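Local coordinates for ammonium transporter (Kuenenia stuttgartiensis, PDB 6EU6), which senses ammonium at the membrane as the Amt-family transporter module of an ammonium sensor histidine kinase, at the interface of chains A and B. Sequence-based numbering; all coordinates share one arbitrary frame. Chains: chain A/B, Ammonium transporter.

Contact 1: the interface of chains A and B. Residues chain A 214, 217-218, 221, 243; chain B 21, 51-52, 55, 98, 101.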
loop_
_atom_site.group_PDB
_atom_site.type_symbol
_atom_site.label_atom_id
_atom_site.label_comp_id
_atom_site.label_asym_id
_atom_site.label_seq_id
_atom_site.Cartn_x
_atom_site.Cartn_y
_atom_site.Cartn_z
ATOM N N PHE A 214 -4.189 -6.121 7.542
ATOM C CA PHE A 214 -3.293 -6.396 6.427
ATOM C C PHE A 214 -2.212 -5.347 6.210
ATOM O O PHE A 214 -1.047 -5.670 5.926
ATOM C CB PHE A 214 -4.065 -6.616 5.139
ATOM C CG PHE A 214 -4.616 -8.002 4.950
ATOM C CD1 PHE A 214 -3.777 -9.110 4.784
ATOM C CD2 PHE A 214 -6.001 -8.186 4.829
ATOM C CE1 PHE A 214 -4.342 -10.399 4.550
ATOM C CE2 PHE A 214 -6.540 -9.481 4.587
ATOM C CZ PHE A 214 -5.674 -10.537 4.416
ATOM N N TRP A 217 0.354 -5.721 9.005
ATOM C CA TRP A 217 1.157 -6.956 8.786
ATOM C C TRP A 217 2.234 -6.695 7.679
ATOM O O TRP A 217 3.447 -6.981 7.820
ATOM C CB TRP A 217 0.173 -8.063 8.459
ATOM C CG TRP A 217 0.654 -9.502 8.232
ATOM C CD1 TRP A 217 1.881 -9.925 7.856
ATOM C CD2 TRP A 217 -0.148 -10.668 8.363
ATOM N NE1 TRP A 217 1.874 -11.312 7.671
ATOM C CE2 TRP A 217 0.642 -11.782 7.999
ATOM C CE3 TRP A 217 -1.468 -10.868 8.691
ATOM C CZ2 TRP A 217 0.161 -13.075 7.989
ATOM C CZ3 TRP A 217 -1.966 -12.159 8.680
ATOM C CH2 TRP A 217 -1.139 -13.255 8.343
ATOM N N PHE A 218 1.785 -6.128 6.563
ATOM C CA PHE A 218 2.671 -5.693 5.499
ATOM C C PHE A 218 3.733 -4.761 6.001
ATOM O O PHE A 218 4.891 -4.993 5.795
ATOM C CB PHE A 218 1.868 -4.968 4.445
ATOM C CG PHE A 218 2.685 -4.342 3.403
ATOM C CD1 PHE A 218 3.092 -5.077 2.285
ATOM C CD2 PHE A 218 2.974 -3.012 3.464
ATOM C CE1 PHE A 218 3.819 -4.478 1.276
ATOM C CE2 PHE A 218 3.761 -2.387 2.491
ATOM C CZ PHE A 218 4.186 -3.125 1.383
ATOM N N PHE A 221 6.660 -6.249 7.962
ATOM C CA PHE A 221 7.744 -6.771 7.162
ATOM C C PHE A 221 8.927 -5.815 7.067
ATOM O O PHE A 221 10.132 -6.245 7.195
ATOM C CB PHE A 221 7.295 -7.186 5.735
ATOM C CG PHE A 221 6.318 -8.352 5.690
ATOM C CD1 PHE A 221 6.375 -9.397 6.618
ATOM C CD2 PHE A 221 5.317 -8.389 4.736
ATOM C CE1 PHE A 221 5.472 -10.444 6.550
ATOM C CE2 PHE A 221 4.397 -9.428 4.697
ATOM C CZ PHE A 221 4.503 -10.454 5.600
ATOM N N ASN A 243 5.984 -13.388 9.134
ATOM C CA ASN A 243 4.773 -13.895 8.555
ATOM C C ASN A 243 4.261 -15.102 9.327
ATOM O O ASN A 243 3.039 -15.268 9.611
ATOM C CB ASN A 243 4.963 -14.289 7.115
ATOM C CG ASN A 243 3.639 -14.501 6.438
ATOM O OD1 ASN A 243 2.920 -13.550 6.145
ATOM N ND2 ASN A 243 3.307 -15.774 6.160
ATOM N N PHE B 21 2.058 -10.048 -1.085
ATOM C CA PHE B 21 1.255 -10.179 0.136
ATOM C C PHE B 21 0.108 -9.151 0.149
ATOM O O PHE B 21 -1.013 -9.410 0.567
ATOM C CB PHE B 21 2.137 -10.002 1.409
ATOM C CG PHE B 21 1.356 -10.091 2.654
ATOM C CD1 PHE B 21 1.103 -11.325 3.249
ATOM C CD2 PHE B 21 0.852 -8.956 3.235
ATOM C CE1 PHE B 21 0.385 -11.389 4.454
ATOM C CE2 PHE B 21 0.101 -9.028 4.412
ATOM C CZ PHE B 21 -0.148 -10.245 5.005
ATOM N N THR B 51 -5.448 -16.382 4.523
ATOM C CA THR B 51 -4.059 -16.065 4.523
ATOM C C THR B 51 -3.353 -16.827 5.687
ATOM O O THR B 51 -2.219 -17.325 5.544
ATOM C CB THR B 51 -3.902 -14.537 4.677
ATOM O OG1 THR B 51 -4.585 -13.864 3.607
ATOM C CG2 THR B 51 -2.470 -14.191 4.662
ATOM N N LEU B 52 -4.031 -16.901 6.851
ATOM C CA LEU B 52 -3.460 -17.654 7.989
ATOM C C LEU B 52 -3.175 -19.146 7.575
ATOM O O LEU B 52 -2.059 -19.638 7.797
ATOM C CB LEU B 52 -4.382 -17.657 9.211
ATOM C CG LEU B 52 -4.986 -16.264 9.588
ATOM C CD1 LEU B 52 -5.932 -16.389 10.714
ATOM C CD2 LEU B 52 -3.869 -15.333 9.949
ATOM N N SER B 55 -0.593 -19.892 4.670
ATOM C CA SER B 55 0.794 -19.724 5.119
ATOM C C SER B 55 1.240 -20.988 5.842
ATOM O O SER B 55 2.327 -21.467 5.628
ATOM C CB SER B 55 0.930 -18.571 6.104
ATOM O OG SER B 55 0.724 -17.276 5.516
ATOM N N PHE B 98 9.491 -17.483 0.779
ATOM C CA PHE B 98 8.403 -16.619 1.143
ATOM C C PHE B 98 7.654 -16.143 -0.096
ATOM O O PHE B 98 6.421 -16.034 -0.069
ATOM C CB PHE B 98 8.897 -15.425 1.970
ATOM C CG PHE B 98 7.774 -14.540 2.453
ATOM C CD1 PHE B 98 6.698 -15.065 3.179
ATOM C CD2 PHE B 98 7.720 -13.217 2.084
ATOM C CE1 PHE B 98 5.612 -14.285 3.548
ATOM C CE2 PHE B 98 6.639 -12.419 2.468
ATOM C CZ PHE B 98 5.596 -12.948 3.208
ATOM N N MET B 101 5.451 -18.773 -1.005
ATOM C CA MET B 101 4.331 -18.853 -0.091
ATOM C C MET B 101 3.220 -17.873 -0.467
ATOM O O MET B 101 2.042 -18.213 -0.440
ATOM C CB MET B 101 4.787 -18.601 1.373
ATOM C CG MET B 101 3.676 -18.677 2.396
ATOM S SD MET B 101 4.330 -18.380 4.075
ATOM C CE MET B 101 5.083 -19.985 4.259
#

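Contact 2: the interface of chains A and B. Residues chain A 213, 217, 246, 250-251, 254, 269, 273; chain B 48, 52.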
loop_
_atom_site.group_PDB
_atom_site.type_symbol
_atom_site.label_atom_id
_atom_site.label_comp_id
_atom_site.label_asym_id
_atom_site.label_seq_id
_atom_site.Cartn_x
_atom_site.Cartn_y
_atom_site.Cartn_z
ATOM N N THR A 213 -5.522 -4.570 9.493
ATOM C CA THR A 213 -4.647 -5.664 9.905
ATOM C C THR A 213 -3.693 -5.999 8.780
ATOM O O THR A 213 -2.517 -6.153 8.994
ATOM C CB THR A 213 -5.537 -6.889 10.303
ATOM O OG1 THR A 213 -6.401 -6.499 11.384
ATOM C CG2 THR A 213 -4.729 -8.031 10.681
ATOM N N TRP A 217 0.354 -5.721 9.005
ATOM C CA TRP A 217 1.157 -6.956 8.786
ATOM C C TRP A 217 2.234 -6.695 7.679
ATOM O O TRP A 217 3.447 -6.981 7.820
ATOM C CB TRP A 217 0.173 -8.063 8.459
ATOM C CG TRP A 217 0.654 -9.502 8.232
ATOM C CD1 TRP A 217 1.881 -9.925 7.856
ATOM C CD2 TRP A 217 -0.148 -10.668 8.363
ATOM N NE1 TRP A 217 1.874 -11.312 7.671
ATOM C CE2 TRP A 217 0.642 -11.782 7.999
ATOM C CE3 TRP A 217 -1.468 -10.868 8.691
ATOM C CZ2 TRP A 217 0.161 -13.075 7.989
ATOM C CZ3 TRP A 217 -1.966 -12.159 8.680
ATOM C CH2 TRP A 217 -1.139 -13.255 8.343
ATOM N N ALA A 246 2.597 -14.160 12.717
ATOM C CA ALA A 246 1.244 -13.643 12.500
ATOM C C ALA A 246 0.272 -14.783 12.163
ATOM O O ALA A 246 -0.846 -14.896 12.734
ATOM C CB ALA A 246 1.205 -12.612 11.401
ATOM N N GLY A 250 -2.831 -16.155 14.464
ATOM C CA GLY A 250 -4.190 -16.181 14.031
ATOM C C GLY A 250 -4.834 -17.575 14.145
ATOM O O GLY A 250 -6.005 -17.687 14.516
ATOM N N VAL A 251 -4.095 -18.618 13.780
ATOM C CA VAL A 251 -4.678 -19.969 13.746
ATOM C C VAL A 251 -4.933 -20.420 15.201
ATOM O O VAL A 251 -5.959 -21.051 15.480
ATOM C CB VAL A 251 -3.823 -20.950 12.919
ATOM C CG1 VAL A 251 -4.282 -22.406 13.113
ATOM C CG2 VAL A 251 -3.905 -20.593 11.394
ATOM N N LEU A 254 -8.028 -18.780 16.266
ATOM C CA LEU A 254 -9.229 -19.350 15.726
ATOM C C LEU A 254 -9.578 -20.558 16.564
ATOM O O LEU A 254 -10.739 -20.729 16.896
ATOM C CB LEU A 254 -9.114 -19.815 14.275
ATOM C CG LEU A 254 -9.002 -18.702 13.218
ATOM C CD1 LEU A 254 -8.681 -19.370 11.876
ATOM C CD2 LEU A 254 -10.305 -17.871 13.272
ATOM N N LEU A 269 -9.702 -12.129 17.180
ATOM C CA LEU A 269 -8.831 -12.691 16.160
ATOM C C LEU A 269 -7.795 -11.642 15.715
ATOM O O LEU A 269 -6.606 -11.938 15.565
ATOM C CB LEU A 269 -9.647 -13.148 14.967
ATOM C CG LEU A 269 -8.837 -13.559 13.748
ATOM C CD1 LEU A 269 -8.099 -14.841 14.024
ATOM C CD2 LEU A 269 -9.765 -13.737 12.558
ATOM N N ILE A 273 -3.526 -11.697 16.067
ATOM C CA ILE A 273 -2.654 -11.527 14.941
ATOM C C ILE A 273 -1.662 -10.407 15.227
ATOM O O ILE A 273 -0.464 -10.595 15.102
ATOM C CB ILE A 273 -3.468 -11.279 13.645
ATOM C CG1 ILE A 273 -4.192 -12.598 13.311
ATOM C CG2 ILE A 273 -2.506 -10.880 12.552
ATOM C CD1 ILE A 273 -5.265 -12.461 12.264
ATOM N N LEU B 48 -9.037 -12.902 5.360
ATOM C CA LEU B 48 -7.966 -12.863 6.352
ATOM C C LEU B 48 -7.608 -14.272 6.813
ATOM O O LEU B 48 -6.439 -14.621 6.911
ATOM C CB LEU B 48 -8.381 -12.028 7.532
ATOM C CG LEU B 48 -7.382 -11.990 8.689
ATOM C CD1 LEU B 48 -6.053 -11.435 8.259
ATOM C CD2 LEU B 48 -7.906 -11.115 9.775
ATOM N N LEU B 52 -4.031 -16.901 6.851
ATOM C CA LEU B 52 -3.460 -17.654 7.989
ATOM C C LEU B 52 -3.175 -19.146 7.575
ATOM O O LEU B 52 -2.059 -19.638 7.797
ATOM C CB LEU B 52 -4.382 -17.657 9.211
ATOM C CG LEU B 52 -4.986 -16.264 9.588
ATOM C CD1 LEU B 52 -5.932 -16.389 10.714
ATOM C CD2 LEU B 52 -3.869 -15.333 9.949
#

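Contact 3: the interface of chains A and B. Residues chain A 240, 243-244, 247-248, 289-290, 293; chain B 55-56, 59, 101.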
loop_
_atom_site.group_PDB
_atom_site.type_symbol
_atom_site.label_atom_id
_atom_site.label_comp_id
_atom_site.label_asym_id
_atom_site.label_seq_id
_atom_site.Cartn_x
_atom_site.Cartn_y
_atom_site.Cartn_z
ATOM N N LEU A 240 10.020 -14.015 6.643
ATOM C CA LEU A 240 9.343 -15.291 6.785
ATOM C C LEU A 240 8.961 -15.540 8.236
ATOM O O LEU A 240 7.814 -15.853 8.535
ATOM C CB LEU A 240 10.224 -16.425 6.251
ATOM C CG LEU A 240 9.597 -17.827 6.422
ATOM C CD1 LEU A 240 8.269 -17.957 5.622
ATOM C CD2 LEU A 240 10.540 -18.970 6.046
ATOM N N ASN A 243 5.984 -13.388 9.134
ATOM C CA ASN A 243 4.773 -13.895 8.555
ATOM C C ASN A 243 4.261 -15.102 9.327
ATOM O O ASN A 243 3.039 -15.268 9.611
ATOM C CB ASN A 243 4.963 -14.289 7.115
ATOM C CG ASN A 243 3.639 -14.501 6.438
ATOM O OD1 ASN A 243 2.920 -13.550 6.145
ATOM N ND2 ASN A 243 3.307 -15.774 6.160
ATOM N N MET A 244 5.193 -15.960 9.672
ATOM C CA MET A 244 4.779 -17.172 10.337
ATOM C C MET A 244 4.261 -16.892 11.741
ATOM O O MET A 244 3.366 -17.598 12.191
ATOM C CB MET A 244 5.925 -18.228 10.384
ATOM C CG MET A 244 6.437 -18.638 9.034
ATOM S SD MET A 244 5.136 -19.220 7.971
ATOM C CE MET A 244 4.436 -20.610 8.888
ATOM N N ALA A 247 0.691 -15.632 11.252
ATOM C CA ALA A 247 -0.221 -16.674 10.782
ATOM C C ALA A 247 -0.515 -17.674 11.922
ATOM O O ALA A 247 -1.655 -18.031 12.157
ATOM C CB ALA A 247 0.409 -17.390 9.638
ATOM N N SER A 248 0.497 -18.040 12.678
ATOM C CA SER A 248 0.304 -18.981 13.798
ATOM C C SER A 248 -0.512 -18.336 14.875
ATOM O O SER A 248 -1.315 -19.010 15.485
ATOM C CB SER A 248 1.636 -19.511 14.397
ATOM O OG SER A 248 2.456 -19.812 13.269
ATOM N N PRO A 289 12.055 -20.504 11.743
ATOM C CA PRO A 289 10.643 -20.375 11.457
ATOM C C PRO A 289 9.744 -21.199 12.382
ATOM O O PRO A 289 8.673 -20.701 12.763
ATOM C CB PRO A 289 10.532 -20.863 10.019
ATOM C CG PRO A 289 11.862 -20.585 9.430
ATOM C CD PRO A 289 12.841 -20.846 10.548
ATOM N N VAL A 290 10.188 -22.409 12.806
ATOM C CA VAL A 290 9.391 -23.151 13.745
ATOM C C VAL A 290 9.280 -22.463 15.094
ATOM O O VAL A 290 8.205 -22.461 15.669
ATOM C CB VAL A 290 9.808 -24.666 13.886
ATOM C CG1 VAL A 290 9.050 -25.347 15.015
ATOM C CG2 VAL A 290 9.441 -25.404 12.606
ATOM N N VAL A 293 6.662 -19.807 14.741
ATOM C CA VAL A 293 5.355 -20.422 14.866
ATOM C C VAL A 293 4.955 -20.620 16.370
ATOM O O VAL A 293 3.840 -20.275 16.808
ATOM C CB VAL A 293 5.316 -21.721 14.081
ATOM C CG1 VAL A 293 4.087 -22.537 14.487
ATOM C CG2 VAL A 293 5.311 -21.475 12.611
ATOM N N SER B 55 -0.593 -19.892 4.670
ATOM C CA SER B 55 0.794 -19.724 5.119
ATOM C C SER B 55 1.240 -20.988 5.842
ATOM O O SER B 55 2.327 -21.467 5.628
ATOM C CB SER B 55 0.930 -18.571 6.104
ATOM O OG SER B 55 0.724 -17.276 5.516
ATOM N N LEU B 56 0.452 -21.463 6.765
ATOM C CA LEU B 56 0.905 -22.598 7.571
ATOM C C LEU B 56 0.928 -23.921 6.767
ATOM O O LEU B 56 1.840 -24.725 6.905
ATOM C CB LEU B 56 0.037 -22.790 8.810
ATOM C CG LEU B 56 0.117 -21.701 9.880
ATOM C CD1 LEU B 56 -0.797 -22.095 11.013
ATOM C CD2 LEU B 56 1.498 -21.590 10.394
ATOM N N PHE B 59 3.895 -23.696 4.382
ATOM C CA PHE B 59 5.112 -23.899 5.157
ATOM C C PHE B 59 5.300 -25.399 5.472
ATOM O O PHE B 59 6.408 -25.940 5.323
ATOM C CB PHE B 59 5.090 -23.094 6.427
ATOM C CG PHE B 59 6.222 -23.391 7.385
ATOM C CD1 PHE B 59 7.466 -22.820 7.221
ATOM C CD2 PHE B 59 6.017 -24.195 8.476
ATOM C CE1 PHE B 59 8.509 -23.119 8.094
ATOM C CE2 PHE B 59 7.046 -24.494 9.350
ATOM C CZ PHE B 59 8.286 -23.983 9.147
ATOM N N MET B 101 5.451 -18.773 -1.005
ATOM C CA MET B 101 4.331 -18.853 -0.091
ATOM C C MET B 101 3.220 -17.873 -0.467
ATOM O O MET B 101 2.042 -18.213 -0.440
ATOM C CB MET B 101 4.787 -18.601 1.373
ATOM C CG MET B 101 3.676 -18.677 2.396
ATOM S SD MET B 101 4.330 -18.380 4.075
ATOM C CE MET B 101 5.083 -19.985 4.259
#

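Contact 1: the interface of chains A and B
B:Phe21 pushes its ring tip against one face of the indole of A:Trp217, in the helix-to-helix subunit interface of an Amt-family trimer. The leading atom, CZ of B:Phe21, lies 3.4 Å from CD2 of A:Trp217 and sits toward the rim of the indole, the two side chains crossing at about a right angle. A:Phe221 meets the B:Phe21 ring edge-to-face, its CE2 3.7 Å from CG of B:Phe21 with the planes 83° apart. A second edge-to-face pair joins A:Phe221 to B:Phe98, and A:Phe214 brings its ring edge to B:Phe21 and to the hydroxyl OG1 of B:Thr51. At the far rim of the indole, CH2 of A:Trp217 touches the methyl CD2 of B:Leu52 at 3.8 Å.

A polar relay runs beside the rings. The amide ND2 of A:Asn243 donates to the hydroxyl OG of B:Ser55 at 3.1 Å, the acceptor lying close to the amide plane, while SD of B:Met101 stands 3.5 Å from the same ND2. CE1 of B:Phe98 packs on the amide carbon CG of A:Asn243. Behind this layer, NE1 of A:Trp217 donates to OD1 of A:Asn243 at 2.9 Å from above the carbonyl plane, which ties the amide to the indole. B:Ser55 has OG beside its own backbone N (chi1 -69°), from where it donates to the carbonyl O of B:Thr51 while accepting from A:Asn243.

Contact 2: the interface of chains A and B
The terminal methyl CD1 of A:Ile273 meets B:Leu48 and B:Leu52 tip to tip in this apolar part of the subunit interface of an Amt-family trimer. It lies 3.9 Å from CD2 of B:Leu48 and 3.9 Å from CD2 of B:Leu52, two leucines one helical turn apart on helix 40-67. In A:Ile273, CG1 is anti to the carbonyl carbon (chi1 -69°) and the chain then runs extended to CD1, which carries that methyl out to the two leucines. The other branch of B:Leu52, CD1, rests on the backbone of A:Gly250, 3.8 Å from its CA, where there is no side chain to hold it off. A:Val251 slides past B:Leu52 in the opposite direction, with CG2 of A:Val251 3.7 Å from CB of B:Leu52.

Farther out, CD1 of B:Leu48 approaches CZ3 of A:Trp217 at 4.2 Å. The indole is backed within its own subunit by the methyl CB of A:Ala246, which lies over the centre of one face, 3.5 Å above the plane. Looser contacts come from A:Leu254 and A:Leu269 near CD1 of B:Leu52. At the rim, A:Thr213 turns its methyl CG2 toward CD1 of B:Leu48 at 4.4 Å, and its hydroxyl makes no polar link to the other subunit.

Contact 3: the interface of chains A and B
Helix 40-67 of one subunit of the Amt-family trimer lies against helices 234-261 and 289-312 of the next, and A:Met244 packs against B:Leu56, B:Phe59 and B:Met101. Its chain is bent at chi2 and chi3 (-55° and -59°), a fold that turns the methyl CE toward B:Leu56 and B:Phe59. CE of A:Met244 lies 3.4 Å from CD2 of B:Leu56, a tight fit, and 3.6 Å from CB of B:Phe59, where it also touches the root of the ring at CG. The sulfur SD of A:Met244 meets the methyl CE of B:Met101 at 3.8 Å, and the side chain of A:Leu240 crosses that of B:Met101 at about a right angle, with its CD1 nearest that methyl.

The ring of B:Phe59 extends away from its helix to the start of helix 289-312. There CE1 of B:Phe59 packs on CB of A:Pro289 at 3.6 Å, and CG2 of A:Val290 comes to the ring edge, in plane, 3.9 Å from CZ of B:Phe59. Toward B:Ser55, whose hydroxyl accepts from the A:Asn243 amide, CB of A:Ala247 lies against CB of B:Ser55 at 3.8 Å. The hydroxyl OG of A:Ser248 touches CD2 of B:Leu56 while donating to the carbonyl O of A:Met244 at 2.6 Å, a bond that turns this hydroxyl back to its own helix. The packing joins neighbouring subunits and probably helps hold the trimer together.

The three contacts are neighbouring parts of one subunit boundary. The C-alpha centres of contact 1 lie about 9 Å from those of contact 2 and about 8 Å from those of contact 3, while contacts 2 and 3 are about 11 Å apart. A:Trp217 and B:Leu52 belong to contacts 1 and 2; A:Asn243, B:Ser55 and B:Met101 belong to contacts 1 and 3. Helix 40-67 of chain B and helix 234-261 of chain A run through all three. The chains meet through unlike surfaces, and repetition of this pairing in the three-copy assembly can close a ring of subunits.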